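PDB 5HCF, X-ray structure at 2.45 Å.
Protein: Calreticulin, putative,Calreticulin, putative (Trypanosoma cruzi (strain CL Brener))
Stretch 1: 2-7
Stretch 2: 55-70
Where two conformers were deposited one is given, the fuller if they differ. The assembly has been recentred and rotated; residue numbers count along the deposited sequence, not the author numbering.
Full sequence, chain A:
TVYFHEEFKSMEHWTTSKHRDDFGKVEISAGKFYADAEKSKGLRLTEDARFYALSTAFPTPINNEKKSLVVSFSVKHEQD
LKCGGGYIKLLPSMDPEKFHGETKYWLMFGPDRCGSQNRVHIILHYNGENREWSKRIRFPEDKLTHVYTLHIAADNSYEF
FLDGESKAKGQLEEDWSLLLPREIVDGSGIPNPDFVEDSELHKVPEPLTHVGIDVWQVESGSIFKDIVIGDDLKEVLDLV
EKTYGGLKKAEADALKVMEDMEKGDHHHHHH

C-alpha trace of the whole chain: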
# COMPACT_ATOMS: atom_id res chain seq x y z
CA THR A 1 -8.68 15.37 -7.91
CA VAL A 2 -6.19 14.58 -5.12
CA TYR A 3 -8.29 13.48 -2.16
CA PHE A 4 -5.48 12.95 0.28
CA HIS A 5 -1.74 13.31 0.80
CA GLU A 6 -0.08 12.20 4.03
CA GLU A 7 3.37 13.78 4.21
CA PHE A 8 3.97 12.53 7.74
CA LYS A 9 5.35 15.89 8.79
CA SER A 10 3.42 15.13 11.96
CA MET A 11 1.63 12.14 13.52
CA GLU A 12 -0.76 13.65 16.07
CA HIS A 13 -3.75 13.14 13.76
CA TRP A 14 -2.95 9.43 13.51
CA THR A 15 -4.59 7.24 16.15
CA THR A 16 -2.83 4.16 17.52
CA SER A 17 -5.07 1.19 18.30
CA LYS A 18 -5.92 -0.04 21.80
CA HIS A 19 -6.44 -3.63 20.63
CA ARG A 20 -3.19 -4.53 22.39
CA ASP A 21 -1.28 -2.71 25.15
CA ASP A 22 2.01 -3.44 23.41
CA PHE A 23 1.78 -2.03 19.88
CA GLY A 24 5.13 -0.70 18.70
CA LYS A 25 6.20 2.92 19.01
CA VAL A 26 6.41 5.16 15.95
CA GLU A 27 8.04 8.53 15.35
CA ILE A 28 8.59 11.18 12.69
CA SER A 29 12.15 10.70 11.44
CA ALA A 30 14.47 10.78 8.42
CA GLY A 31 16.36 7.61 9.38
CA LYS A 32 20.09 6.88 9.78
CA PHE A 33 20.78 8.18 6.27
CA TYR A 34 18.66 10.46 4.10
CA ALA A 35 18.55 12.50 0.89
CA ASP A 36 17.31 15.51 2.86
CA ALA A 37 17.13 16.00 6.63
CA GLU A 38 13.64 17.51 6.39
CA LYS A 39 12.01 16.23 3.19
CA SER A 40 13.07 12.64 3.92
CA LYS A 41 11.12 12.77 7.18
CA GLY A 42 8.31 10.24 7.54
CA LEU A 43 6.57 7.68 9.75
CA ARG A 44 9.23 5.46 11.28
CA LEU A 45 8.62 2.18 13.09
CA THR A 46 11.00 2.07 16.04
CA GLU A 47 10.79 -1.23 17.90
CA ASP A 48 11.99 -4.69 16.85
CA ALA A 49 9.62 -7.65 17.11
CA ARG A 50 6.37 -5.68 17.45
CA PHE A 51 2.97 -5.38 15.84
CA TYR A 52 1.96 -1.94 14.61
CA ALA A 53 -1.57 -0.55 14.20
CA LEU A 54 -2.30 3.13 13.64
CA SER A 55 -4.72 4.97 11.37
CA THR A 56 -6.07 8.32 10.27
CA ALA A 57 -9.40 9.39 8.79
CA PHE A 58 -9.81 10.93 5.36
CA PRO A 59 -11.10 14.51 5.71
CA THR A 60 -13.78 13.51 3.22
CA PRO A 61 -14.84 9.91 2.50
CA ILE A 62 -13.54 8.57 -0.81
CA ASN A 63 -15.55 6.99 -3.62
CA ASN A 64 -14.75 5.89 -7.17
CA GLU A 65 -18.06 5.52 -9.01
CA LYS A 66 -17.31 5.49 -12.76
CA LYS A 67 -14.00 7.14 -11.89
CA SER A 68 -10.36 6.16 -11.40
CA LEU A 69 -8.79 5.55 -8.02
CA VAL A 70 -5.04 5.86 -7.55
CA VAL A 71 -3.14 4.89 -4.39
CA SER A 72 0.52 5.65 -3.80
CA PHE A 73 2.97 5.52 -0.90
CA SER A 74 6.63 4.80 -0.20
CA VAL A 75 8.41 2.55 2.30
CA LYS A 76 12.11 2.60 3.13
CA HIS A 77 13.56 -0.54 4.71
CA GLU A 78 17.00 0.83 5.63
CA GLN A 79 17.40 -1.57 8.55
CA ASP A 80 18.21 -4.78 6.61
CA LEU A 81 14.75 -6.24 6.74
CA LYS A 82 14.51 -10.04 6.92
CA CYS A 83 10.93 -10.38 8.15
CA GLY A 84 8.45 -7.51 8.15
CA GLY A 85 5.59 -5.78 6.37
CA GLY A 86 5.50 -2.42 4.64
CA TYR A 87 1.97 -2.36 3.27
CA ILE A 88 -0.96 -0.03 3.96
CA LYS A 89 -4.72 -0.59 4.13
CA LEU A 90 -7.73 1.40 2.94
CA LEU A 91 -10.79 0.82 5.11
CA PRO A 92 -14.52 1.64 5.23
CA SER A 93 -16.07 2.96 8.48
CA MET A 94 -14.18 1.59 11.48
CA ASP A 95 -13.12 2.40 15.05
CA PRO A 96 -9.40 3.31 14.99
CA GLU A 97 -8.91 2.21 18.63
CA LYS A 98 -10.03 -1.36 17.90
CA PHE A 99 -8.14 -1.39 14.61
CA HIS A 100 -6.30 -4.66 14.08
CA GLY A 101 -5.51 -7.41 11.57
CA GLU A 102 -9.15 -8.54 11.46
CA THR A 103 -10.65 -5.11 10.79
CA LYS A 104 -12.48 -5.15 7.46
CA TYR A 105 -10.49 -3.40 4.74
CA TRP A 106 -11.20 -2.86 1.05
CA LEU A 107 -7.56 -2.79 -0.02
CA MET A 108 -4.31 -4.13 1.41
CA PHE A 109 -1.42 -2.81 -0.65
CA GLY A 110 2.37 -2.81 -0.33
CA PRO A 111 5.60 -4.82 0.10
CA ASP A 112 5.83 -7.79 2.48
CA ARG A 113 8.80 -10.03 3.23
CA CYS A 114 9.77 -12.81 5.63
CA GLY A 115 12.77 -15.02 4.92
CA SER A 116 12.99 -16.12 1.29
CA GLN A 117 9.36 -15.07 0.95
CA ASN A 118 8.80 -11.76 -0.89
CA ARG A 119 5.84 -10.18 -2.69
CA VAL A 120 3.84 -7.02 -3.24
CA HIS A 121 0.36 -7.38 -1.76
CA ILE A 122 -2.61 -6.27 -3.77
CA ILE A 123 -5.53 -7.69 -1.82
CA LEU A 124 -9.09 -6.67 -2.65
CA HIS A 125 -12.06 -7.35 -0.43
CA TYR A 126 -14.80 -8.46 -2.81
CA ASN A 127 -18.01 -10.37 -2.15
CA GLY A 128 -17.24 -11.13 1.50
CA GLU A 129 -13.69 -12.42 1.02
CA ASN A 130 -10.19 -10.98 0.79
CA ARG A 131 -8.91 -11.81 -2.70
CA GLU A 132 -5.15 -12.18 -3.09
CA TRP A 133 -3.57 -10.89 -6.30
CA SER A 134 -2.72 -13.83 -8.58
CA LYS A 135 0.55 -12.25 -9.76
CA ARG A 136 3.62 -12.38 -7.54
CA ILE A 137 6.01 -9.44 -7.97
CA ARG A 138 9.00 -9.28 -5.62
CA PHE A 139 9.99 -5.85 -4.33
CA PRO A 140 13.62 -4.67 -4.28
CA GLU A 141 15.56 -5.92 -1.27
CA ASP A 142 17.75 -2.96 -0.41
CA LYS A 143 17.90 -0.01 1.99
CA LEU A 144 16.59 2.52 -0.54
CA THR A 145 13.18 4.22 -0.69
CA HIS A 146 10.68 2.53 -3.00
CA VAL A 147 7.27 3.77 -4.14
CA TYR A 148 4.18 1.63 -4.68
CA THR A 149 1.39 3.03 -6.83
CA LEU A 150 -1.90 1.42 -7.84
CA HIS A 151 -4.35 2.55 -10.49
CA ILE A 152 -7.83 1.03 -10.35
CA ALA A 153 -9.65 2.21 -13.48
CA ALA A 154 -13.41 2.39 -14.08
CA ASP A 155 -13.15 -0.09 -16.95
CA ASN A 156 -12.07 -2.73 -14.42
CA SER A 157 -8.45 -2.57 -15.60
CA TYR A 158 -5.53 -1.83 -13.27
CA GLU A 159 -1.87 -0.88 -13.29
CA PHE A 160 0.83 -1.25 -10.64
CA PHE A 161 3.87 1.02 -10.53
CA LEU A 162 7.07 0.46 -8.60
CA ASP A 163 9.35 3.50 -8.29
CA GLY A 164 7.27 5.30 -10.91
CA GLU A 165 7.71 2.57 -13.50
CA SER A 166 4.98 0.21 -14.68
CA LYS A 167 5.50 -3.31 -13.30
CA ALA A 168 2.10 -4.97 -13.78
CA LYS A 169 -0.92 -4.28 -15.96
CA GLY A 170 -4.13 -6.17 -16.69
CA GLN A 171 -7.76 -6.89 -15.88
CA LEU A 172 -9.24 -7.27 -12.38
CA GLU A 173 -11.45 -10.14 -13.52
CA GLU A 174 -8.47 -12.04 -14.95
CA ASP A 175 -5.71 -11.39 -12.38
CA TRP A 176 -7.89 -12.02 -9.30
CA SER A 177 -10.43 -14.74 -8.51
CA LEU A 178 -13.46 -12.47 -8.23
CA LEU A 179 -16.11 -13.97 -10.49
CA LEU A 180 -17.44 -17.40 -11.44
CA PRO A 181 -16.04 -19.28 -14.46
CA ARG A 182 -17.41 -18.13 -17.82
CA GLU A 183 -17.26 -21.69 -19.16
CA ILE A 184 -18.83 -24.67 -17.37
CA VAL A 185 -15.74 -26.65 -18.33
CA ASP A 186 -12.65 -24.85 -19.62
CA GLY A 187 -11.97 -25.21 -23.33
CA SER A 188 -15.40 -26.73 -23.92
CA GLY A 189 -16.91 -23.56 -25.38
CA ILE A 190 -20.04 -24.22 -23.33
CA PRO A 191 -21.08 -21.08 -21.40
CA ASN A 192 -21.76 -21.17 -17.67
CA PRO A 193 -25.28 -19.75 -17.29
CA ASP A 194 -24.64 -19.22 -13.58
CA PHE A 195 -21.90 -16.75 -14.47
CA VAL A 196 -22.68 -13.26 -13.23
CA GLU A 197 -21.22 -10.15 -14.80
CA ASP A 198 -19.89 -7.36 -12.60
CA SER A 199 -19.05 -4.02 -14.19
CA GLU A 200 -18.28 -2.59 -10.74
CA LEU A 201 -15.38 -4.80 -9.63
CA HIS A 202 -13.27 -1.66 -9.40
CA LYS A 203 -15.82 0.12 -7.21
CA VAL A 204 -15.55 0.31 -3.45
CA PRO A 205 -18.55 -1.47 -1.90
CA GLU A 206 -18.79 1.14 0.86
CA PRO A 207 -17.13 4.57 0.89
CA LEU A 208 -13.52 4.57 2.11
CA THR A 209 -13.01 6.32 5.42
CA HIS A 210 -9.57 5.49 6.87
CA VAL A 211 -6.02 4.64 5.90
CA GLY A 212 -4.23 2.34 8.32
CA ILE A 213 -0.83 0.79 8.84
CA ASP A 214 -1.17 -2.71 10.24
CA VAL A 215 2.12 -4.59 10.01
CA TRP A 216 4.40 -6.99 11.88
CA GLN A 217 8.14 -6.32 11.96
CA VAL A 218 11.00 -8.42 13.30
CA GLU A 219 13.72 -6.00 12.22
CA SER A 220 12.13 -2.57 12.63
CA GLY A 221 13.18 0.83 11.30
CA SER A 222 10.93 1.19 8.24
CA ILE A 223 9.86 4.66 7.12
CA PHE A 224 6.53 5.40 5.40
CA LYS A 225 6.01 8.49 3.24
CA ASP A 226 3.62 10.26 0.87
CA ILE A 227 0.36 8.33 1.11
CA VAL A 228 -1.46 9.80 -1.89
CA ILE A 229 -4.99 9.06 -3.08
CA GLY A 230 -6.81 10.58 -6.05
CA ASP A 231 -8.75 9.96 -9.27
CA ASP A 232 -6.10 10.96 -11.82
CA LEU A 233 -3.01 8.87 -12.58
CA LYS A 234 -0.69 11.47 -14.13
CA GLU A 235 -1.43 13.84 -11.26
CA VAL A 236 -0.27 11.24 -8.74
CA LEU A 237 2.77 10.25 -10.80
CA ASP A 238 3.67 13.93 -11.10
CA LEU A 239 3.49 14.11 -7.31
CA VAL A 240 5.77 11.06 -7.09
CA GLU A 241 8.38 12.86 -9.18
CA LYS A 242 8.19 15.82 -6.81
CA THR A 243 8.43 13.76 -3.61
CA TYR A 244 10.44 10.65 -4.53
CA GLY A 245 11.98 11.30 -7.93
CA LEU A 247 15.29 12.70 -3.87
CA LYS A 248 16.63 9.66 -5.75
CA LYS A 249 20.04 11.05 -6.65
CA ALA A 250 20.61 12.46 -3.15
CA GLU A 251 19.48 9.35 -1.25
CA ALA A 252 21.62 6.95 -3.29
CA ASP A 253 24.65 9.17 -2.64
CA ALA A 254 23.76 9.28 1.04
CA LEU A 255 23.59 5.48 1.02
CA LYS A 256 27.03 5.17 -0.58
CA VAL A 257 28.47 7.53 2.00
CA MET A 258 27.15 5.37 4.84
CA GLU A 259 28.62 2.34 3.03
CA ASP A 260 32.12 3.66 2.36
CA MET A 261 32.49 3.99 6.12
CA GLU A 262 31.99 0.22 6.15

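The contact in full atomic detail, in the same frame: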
# COMPACT_ATOMS: atom_id res chain seq x y z
N VAL A 2 -7.05 15.25 -6.10
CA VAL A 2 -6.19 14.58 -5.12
C VAL A 2 -6.91 14.64 -3.78
O VAL A 2 -6.95 15.68 -3.13
CB VAL A 2 -4.80 15.23 -4.99
CG1 VAL A 2 -4.04 14.63 -3.81
CG2 VAL A 2 -4.01 15.05 -6.28
N TYR A 3 -7.47 13.51 -3.36
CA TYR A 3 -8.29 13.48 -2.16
C TYR A 3 -7.48 13.59 -0.88
O TYR A 3 -7.99 14.05 0.15
CB TYR A 3 -9.11 12.19 -2.11
CG TYR A 3 -9.94 11.89 -3.33
CD1 TYR A 3 -10.90 12.80 -3.79
CD2 TYR A 3 -9.81 10.68 -4.00
CE1 TYR A 3 -11.68 12.51 -4.90
CE2 TYR A 3 -10.59 10.38 -5.11
CZ TYR A 3 -11.52 11.30 -5.55
OH TYR A 3 -12.28 11.00 -6.66
N PHE A 4 -6.22 13.20 -0.94
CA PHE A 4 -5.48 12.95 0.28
C PHE A 4 -3.99 12.82 0.01
O PHE A 4 -3.58 12.22 -0.98
CB PHE A 4 -6.01 11.67 0.94
CG PHE A 4 -5.32 11.30 2.22
CD1 PHE A 4 -5.72 11.85 3.42
CD2 PHE A 4 -4.28 10.39 2.22
CE1 PHE A 4 -5.09 11.51 4.60
CE2 PHE A 4 -3.64 10.05 3.39
CZ PHE A 4 -4.04 10.61 4.59
N HIS A 5 -3.19 13.40 0.90
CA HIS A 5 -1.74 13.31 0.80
C HIS A 5 -1.10 13.39 2.17
O HIS A 5 -0.89 14.48 2.71
CB HIS A 5 -1.19 14.42 -0.10
CG HIS A 5 0.29 14.33 -0.33
ND1 HIS A 5 1.01 15.34 -0.94
CD2 HIS A 5 1.18 13.36 -0.03
CE1 HIS A 5 2.28 14.99 -1.00
NE2 HIS A 5 2.41 13.79 -0.45
N GLU A 6 -0.78 12.23 2.75
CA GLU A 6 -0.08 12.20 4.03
C GLU A 6 1.42 12.37 3.83
O GLU A 6 2.08 11.52 3.25
CB GLU A 6 -0.37 10.88 4.76
CG GLU A 6 0.25 10.81 6.14
CD GLU A 6 -0.19 11.97 7.02
OE1 GLU A 6 -1.35 11.94 7.50
OE2 GLU A 6 0.61 12.90 7.24
N GLU A 7 1.95 13.49 4.33
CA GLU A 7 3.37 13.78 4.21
C GLU A 7 4.14 13.28 5.42
O GLU A 7 5.37 13.20 5.42
CB GLU A 7 3.60 15.28 4.02
CG GLU A 7 3.15 15.80 2.68
CD GLU A 7 2.93 17.29 2.68
OE1 GLU A 7 1.95 17.75 3.31
OE2 GLU A 7 3.73 18.02 2.06
N SER A 55 -3.87 4.57 12.48
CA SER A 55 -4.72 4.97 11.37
C SER A 55 -5.09 6.44 11.44
O SER A 55 -4.96 7.08 12.48
CB SER A 55 -5.99 4.11 11.33
OG SER A 55 -6.57 3.98 12.62
N THR A 56 -5.55 6.97 10.31
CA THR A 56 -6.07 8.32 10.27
C THR A 56 -7.28 8.36 9.34
O THR A 56 -7.39 7.54 8.43
CB THR A 56 -5.01 9.34 9.79
OG1 THR A 56 -5.49 10.67 10.01
CG2 THR A 56 -4.70 9.14 8.32
N ALA A 57 -8.18 9.30 9.58
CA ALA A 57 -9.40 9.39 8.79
C ALA A 57 -9.23 10.37 7.65
O ALA A 57 -8.62 11.44 7.81
CB ALA A 57 -10.57 9.80 9.67
N PHE A 58 -9.75 10.00 6.48
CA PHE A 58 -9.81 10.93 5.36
C PHE A 58 -10.70 12.10 5.74
O PHE A 58 -11.76 11.91 6.35
CB PHE A 58 -10.36 10.24 4.10
CG PHE A 58 -9.60 9.01 3.69
CD1 PHE A 58 -8.22 9.05 3.54
CD2 PHE A 58 -10.26 7.82 3.44
CE1 PHE A 58 -7.51 7.92 3.16
CE2 PHE A 58 -9.56 6.68 3.06
CZ PHE A 58 -8.18 6.73 2.91
N PRO A 59 -10.29 13.33 5.39
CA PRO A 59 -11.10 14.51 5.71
C PRO A 59 -12.48 14.40 5.09
O PRO A 59 -13.48 14.79 5.69
CB PRO A 59 -10.30 15.67 5.10
CG PRO A 59 -8.94 15.12 4.81
CD PRO A 59 -9.10 13.66 4.58
N THR A 60 -12.52 13.85 3.88
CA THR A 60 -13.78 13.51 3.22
C THR A 60 -13.72 12.07 2.74
O THR A 60 -12.69 11.63 2.20
CB THR A 60 -14.06 14.45 2.02
OG1 THR A 60 -13.88 15.81 2.43
CG2 THR A 60 -15.49 14.26 1.52
N PRO A 61 -14.81 11.31 2.93
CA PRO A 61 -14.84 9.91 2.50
C PRO A 61 -14.60 9.81 1.00
O PRO A 61 -14.96 10.72 0.26
CB PRO A 61 -16.26 9.46 2.87
CG PRO A 61 -16.68 10.39 3.95
CD PRO A 61 -16.05 11.71 3.62
N ILE A 62 -14.00 8.70 0.57
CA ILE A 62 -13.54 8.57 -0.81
C ILE A 62 -14.32 7.52 -1.59
O ILE A 62 -14.44 6.37 -1.16
CB ILE A 62 -12.03 8.22 -0.86
CG1 ILE A 62 -11.21 9.35 -0.24
CG2 ILE A 62 -11.59 7.97 -2.29
CD1 ILE A 62 -9.75 8.99 -0.03
N ASN A 63 -14.86 7.92 -2.73
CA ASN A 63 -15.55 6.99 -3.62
C ASN A 63 -14.89 6.97 -4.99
O ASN A 63 -14.06 7.82 -5.31
CB ASN A 63 -17.03 7.34 -3.74
CG ASN A 63 -17.93 6.12 -3.75
OD1 ASN A 63 -17.70 5.17 -4.50
ND2 ASN A 63 -18.95 6.13 -2.91
N ASN A 64 -15.28 6.00 -5.82
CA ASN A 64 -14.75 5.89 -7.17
C ASN A 64 -15.79 5.39 -8.17
O ASN A 64 -15.50 4.55 -9.01
CB ASN A 64 -13.51 4.99 -7.19
CG ASN A 64 -13.81 3.58 -6.69
OD1 ASN A 64 -14.64 3.39 -5.81
ND2 ASN A 64 -13.13 2.59 -7.27
N GLU A 65 -17.01 5.91 -8.08
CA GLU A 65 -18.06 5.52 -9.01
C GLU A 65 -17.75 6.05 -10.42
O GLU A 65 -17.65 7.26 -10.62
CB GLU A 65 -19.42 6.02 -8.55
CG GLU A 65 -20.58 5.30 -9.20
CD GLU A 65 -21.92 5.80 -8.74
OE1 GLU A 65 -22.89 5.72 -9.52
OE2 GLU A 65 -22.01 6.27 -7.58
N LYS A 66 -17.60 5.13 -11.37
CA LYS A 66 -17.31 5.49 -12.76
C LYS A 66 -16.12 6.43 -12.89
O LYS A 66 -16.07 7.28 -13.79
CB LYS A 66 -18.55 6.07 -13.45
CG LYS A 66 -19.63 5.03 -13.75
CD LYS A 66 -20.76 5.66 -14.58
CE LYS A 66 -21.78 4.60 -14.99
NZ LYS A 66 -21.16 3.65 -16.00
N LYS A 67 -15.16 6.26 -11.99
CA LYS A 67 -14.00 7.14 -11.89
C LYS A 67 -12.78 6.32 -11.47
O LYS A 67 -12.92 5.23 -10.91
CB LYS A 67 -14.25 8.28 -10.90
CG LYS A 67 -15.36 9.22 -11.30
CD LYS A 67 -15.71 10.16 -10.16
CE LYS A 67 -14.55 11.08 -9.82
NZ LYS A 67 -14.18 11.95 -10.98
N SER A 68 -11.60 6.83 -11.79
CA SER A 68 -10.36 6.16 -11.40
C SER A 68 -10.08 6.33 -9.91
O SER A 68 -10.56 7.28 -9.27
CB SER A 68 -9.18 6.68 -12.22
OG SER A 68 -9.17 6.11 -13.52
N LEU A 69 -9.29 5.41 -9.37
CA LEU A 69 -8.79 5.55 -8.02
C LEU A 69 -7.32 5.17 -8.02
O LEU A 69 -6.96 4.07 -8.45
CB LEU A 69 -9.58 4.68 -7.04
CG LEU A 69 -9.15 4.78 -5.57
CD1 LEU A 69 -9.50 6.15 -5.02
CD2 LEU A 69 -9.79 3.69 -4.73
N VAL A 70 -6.48 6.09 -7.57
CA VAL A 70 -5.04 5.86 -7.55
C VAL A 70 -4.50 5.96 -6.13
O VAL A 70 -4.74 6.96 -5.43
CB VAL A 70 -4.29 6.86 -8.45
CG1 VAL A 70 -2.81 6.51 -8.52
CG2 VAL A 70 -4.90 6.88 -9.84

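Two strands need not share a backbone hydrogen bond to hold together; calreticulin from Trypanosoma cruzi offers a compact example. The strand 2-6 and the strand that runs through 55-58 point in nearly opposite senses, 154° between their directions, with axes 9.0 Å apart at closest approach. That spacing is too wide for backbone pairing. No hydrogen bond joins the two stretches, and shape complementarity does the work, burying 394 Å² in all.

Three of the first strand's residues take part: Tyr3, Phe4 and Glu6 direct their CA-to-CB bonds toward the second stretch, the neighbours Tyr3 and Phe4 both among them, whereas Val2 and His5 lie out of reach. Phe4 is the central bump. Its ring enters a hollow built from Thr56, Phe58 and Pro59: Thr56 CG2 sits 4.1 Å from Phe4 CZ, and Pro59 CD lies at the ring edge, 4.0 Å from Phe4 CD1. Phe58 closes over one face. Its CA-to-CB bond points sideways, but the end of the side chain comes nearer, so that Phe58 CD1 reaches to 3.8 Å from Phe4 CD1. The centroids are 5.2 Å apart and the planes meet at 76°, an edge-to-face pair in which the positively polarised rim of Phe58 addresses the electron-rich face of Phe4.

The chain turns a corner at Pro59 and Thr60, and what follows receives the second bump. Tyr3 packs against Ile62, with Tyr3 CD2 3.7 Å from Ile62 CG2, while Leu69 CD1 approaches the ring edge, 4.4 Å from Tyr3 CE2. Farther out, the Tyr3 hydroxyl makes van der Waals contact with the aliphatic part of Lys67, Tyr3 OH to Lys67 CE 3.9 Å. Between Ile62 and Leu69 the chain folds through a type II turn, Asn64 to Lys67, spanned by a weak 3.5 Å hydrogen bond from Lys67 N to Asn64 O.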